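Local structure of activating signal cointegrator 1 complex subunit 3 (Homo sapiens, 6YXQ) at the interface of chains A and B. The protein unwinds DNA in the 3'-5' direction using ATP during alkylation repair, takes part in rescue of stalled ribosomes, and scaffolds the ASCC complex by binding ASCC1 and ASCC2. Coordinates in Å, arbitrary orientation; residue numbers count along the deposited sequence, not the author numbering. Chains: chain A, Activating signal cointegrator 1 complex subunit 3; chain B, Activating signal cointegrator 1 complex subunit 2.

Contact 1: the interface of chains A and B. Residues chain A 12, 16, 23; chain B 100.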
# COMPACT_ATOMS: atom_id res chain seq x y z
N GLY A 12 -5.31 3.83 10.70
CA GLY A 12 -6.22 2.97 11.43
C GLY A 12 -7.14 3.77 12.33
O GLY A 12 -8.35 3.57 12.33
N SER A 16 -11.19 4.22 11.97
CA SER A 16 -12.07 3.88 13.08
C SER A 16 -13.01 5.04 13.42
O SER A 16 -14.18 4.82 13.75
CB SER A 16 -11.24 3.49 14.31
OG SER A 16 -10.63 2.23 14.12
N GLN A 23 -15.52 -1.60 10.60
CA GLN A 23 -14.45 -2.42 11.17
C GLN A 23 -14.96 -3.81 11.55
O GLN A 23 -14.32 -4.81 11.21
CB GLN A 23 -13.78 -1.75 12.36
CG GLN A 23 -12.50 -2.52 12.69
CD GLN A 23 -11.92 -2.20 14.04
OE1 GLN A 23 -11.25 -1.19 14.21
NE2 GLN A 23 -12.16 -3.08 15.00
N ARG B 100 -4.49 -0.79 4.72
CA ARG B 100 -4.58 -0.62 6.16
C ARG B 100 -3.60 -1.52 6.89
O ARG B 100 -3.01 -1.11 7.90
CB ARG B 100 -6.01 -0.90 6.63
CG ARG B 100 -6.17 -0.94 8.15
CD ARG B 100 -7.65 -1.04 8.54
NE ARG B 100 -7.85 -0.79 9.97
CZ ARG B 100 -9.04 -0.71 10.55
NH1 ARG B 100 -10.15 -0.87 9.83
NH2 ARG B 100 -9.13 -0.48 11.85
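The guanidinium of B:Arg100 lies with one face towards the first helix of chain A, where the backbone carbonyl of A:Gly12 and the hydroxyl of A:Ser16 sit on the same side of its plane. A:Gln23 approaches from the other side, near the edge formed by the two terminal nitrogens. Its CG lies 4.0 Å from NH2 of B:Arg100 and almost as near to NH1, so the aliphatic part of the glutamine borders the end of the arginine before its amide reaches the polar contact. There NH2 of B:Arg100 donates to the side-chain carbonyl OE1 of A:Gln23 at 3.2 Å. The bond is bent, 142° at the hydrogen: the donor stands above the carbonyl plane, and the oxygen is tilted from the guanidinium plane. The two flat groups are turned 62° against each other. This geometry suggests a bond off the ideal line, though at this resolution its strength cannot be judged.

The arginine reaches this point as an extended rod, with CG anti to its backbone N (chi1 172°) and the chain straight on to NE, and the glutamine crosses it at about a right angle. A:Ser16 OG comes within 3.8 Å of B:Arg100 NH2, and its hydroxyl hydrogen is spent on A:Gly12 O one turn back, at 3.2 Å. That bond would turn the oxygen's electron-rich side towards other neighbours, and the arginine's charge may be eased by this and by the nearby carbonyl of A:Gly12.

A:Gly12 and A:Ser16 belong to helix 10-18 and A:Gln23 ends helix 20-23, so B:Arg100, near the end of ASCC2 helix 89-101, touches two successive helices within the N-terminal ASCC2-binding region of ASCC3.

Contact 2: the interface of chains A and B. Residues chain A 11, 14-15; chain B 163, 166, 201, 204-205.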
# COMPACT_ATOMS: atom_id res chain seq x y z
N THR A 11 -3.69 5.94 10.10
CA THR A 11 -4.82 5.70 9.20
C THR A 11 -5.79 4.69 9.79
O THR A 11 -6.97 4.68 9.44
CB THR A 11 -4.32 5.23 7.84
OG1 THR A 11 -3.48 4.08 8.02
CG2 THR A 11 -3.52 6.34 7.19
N LEU A 14 -7.84 6.90 11.91
CA LEU A 14 -8.67 7.71 11.02
C LEU A 14 -9.86 6.91 10.51
O LEU A 14 -10.98 7.42 10.44
CB LEU A 14 -7.83 8.23 9.85
CG LEU A 14 -7.25 9.64 9.97
CD1 LEU A 14 -6.64 9.87 11.33
CD2 LEU A 14 -6.23 9.90 8.88
N ARG A 15 -9.62 5.65 10.14
CA ARG A 15 -10.71 4.81 9.65
C ARG A 15 -11.70 4.49 10.77
O ARG A 15 -12.91 4.50 10.55
CB ARG A 15 -10.15 3.53 9.05
CG ARG A 15 -10.19 3.50 7.53
CD ARG A 15 -9.53 2.24 7.00
NE ARG A 15 -8.08 2.36 6.99
CZ ARG A 15 -7.32 2.39 5.89
NH1 ARG A 15 -7.88 2.31 4.69
NH2 ARG A 15 -6.01 2.51 6.00
N PRO B 163 -7.51 8.47 4.48
CA PRO B 163 -6.59 7.44 4.99
C PRO B 163 -5.89 6.66 3.90
O PRO B 163 -4.68 6.42 4.00
CB PRO B 163 -7.50 6.54 5.84
CG PRO B 163 -8.58 7.42 6.29
CD PRO B 163 -8.81 8.41 5.19
N LEU B 166 -2.99 8.73 2.53
CA LEU B 166 -1.87 8.73 3.45
C LEU B 166 -1.13 7.40 3.40
O LEU B 166 0.11 7.36 3.34
CB LEU B 166 -2.36 9.02 4.87
CG LEU B 166 -2.37 10.47 5.35
CD1 LEU B 166 -3.08 11.39 4.37
CD2 LEU B 166 -3.02 10.56 6.71
N THR B 201 -10.82 15.84 8.57
CA THR B 201 -10.00 14.82 9.21
C THR B 201 -8.98 15.43 10.16
O THR B 201 -8.54 14.76 11.11
CB THR B 201 -9.31 13.99 8.13
OG1 THR B 201 -10.30 13.46 7.25
CG2 THR B 201 -8.51 12.85 8.75
N THR B 204 -9.40 15.07 14.01
CA THR B 204 -9.07 13.74 14.50
C THR B 204 -7.56 13.55 14.58
O THR B 204 -7.04 13.05 15.58
CB THR B 204 -9.70 12.66 13.62
OG1 THR B 204 -8.87 12.45 12.47
CG2 THR B 204 -11.09 13.08 13.17
N ILE B 205 -6.85 13.99 13.54
CA ILE B 205 -5.39 13.86 13.51
C ILE B 205 -4.78 14.50 14.75
O ILE B 205 -4.05 13.85 15.51
CB ILE B 205 -4.82 14.50 12.23
CG1 ILE B 205 -5.32 13.76 10.99
CG2 ILE B 205 -3.30 14.53 12.30
CD1 ILE B 205 -4.69 14.24 9.69
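A:Leu14 meets B:Thr201, B:Thr204 and B:Leu166 with its branched end, crossing each of these side chains at about a right angle. CD1 points to the long helix 193-216 of ASCC2, where it rests 3.6 Å from the hydroxyl oxygen OG1 of B:Thr204, with CG1 of B:Ile205 farther along the same wall. CD2 sits between the two ASCC2 helices and touches both, 3.7 Å from CG2 of B:Thr201 and 3.9 Å from CD2 of B:Leu166 on helix 162-172. At the fork itself, CG of A:Leu14 is 3.7 Å from the same methyl CG2 of B:Thr201, which is anti to the backbone N (chi1 -55° for OG1) and thereby presents carbon to the leucine. The leucine thus bridges two ASCC2 helices, and its base completes the wedge: CB packs at 3.7 Å on CG of the B:Pro163 ring.

One turn earlier, A:Thr11 contributes a methyl. Its CG2 approaches CB of B:Leu166 at 3.7 Å and also lies beside the backbone carbonyl of B:Pro163, while the side chains of A:Thr11 and B:Leu166 run past each other in opposite directions. With OG1 between the backbone N and the carbonyl carbon (chi1 55°), the carbon branch is the one turned to ASCC2.

B:Pro163 is flanked from another direction by A:Arg15, whose chain bends at chi3 to set a face of its guanidinium against the proline; these two side chains also pass in opposite senses. CB of B:Pro163 lies over the centre of that face, 4.1 Å above the plane, a loose apolar contact. The proline hence touches A:Thr11, A:Leu14 and A:Arg15 along one helix.

The threonine hydroxyl next to A:Leu14 is itself engaged: OG1 of B:Thr204 donates to the backbone O of B:Thr201 at 2.7 Å, lying in the carbonyl plane on a lone pair.

The C-alpha centres of contact 1 and contact 2 are about 9 Å apart, and both draw on ASCC3 helix 10-18, whose residues are shared out between them: A:Gly12 and A:Ser16 face ASCC2 helix 89-101 in contact 1, A:Thr11, A:Leu14 and A:Arg15 face helices 162-172 and 193-216 in contact 2. This short helix thus packs on both sides, and the hydrogen bond of contact 1 ties the following helix 20-23 to the same arginine. Such a combination may suit recognition of a segment lodged between partner helices, and agrees with this region being required for binding ASCC2.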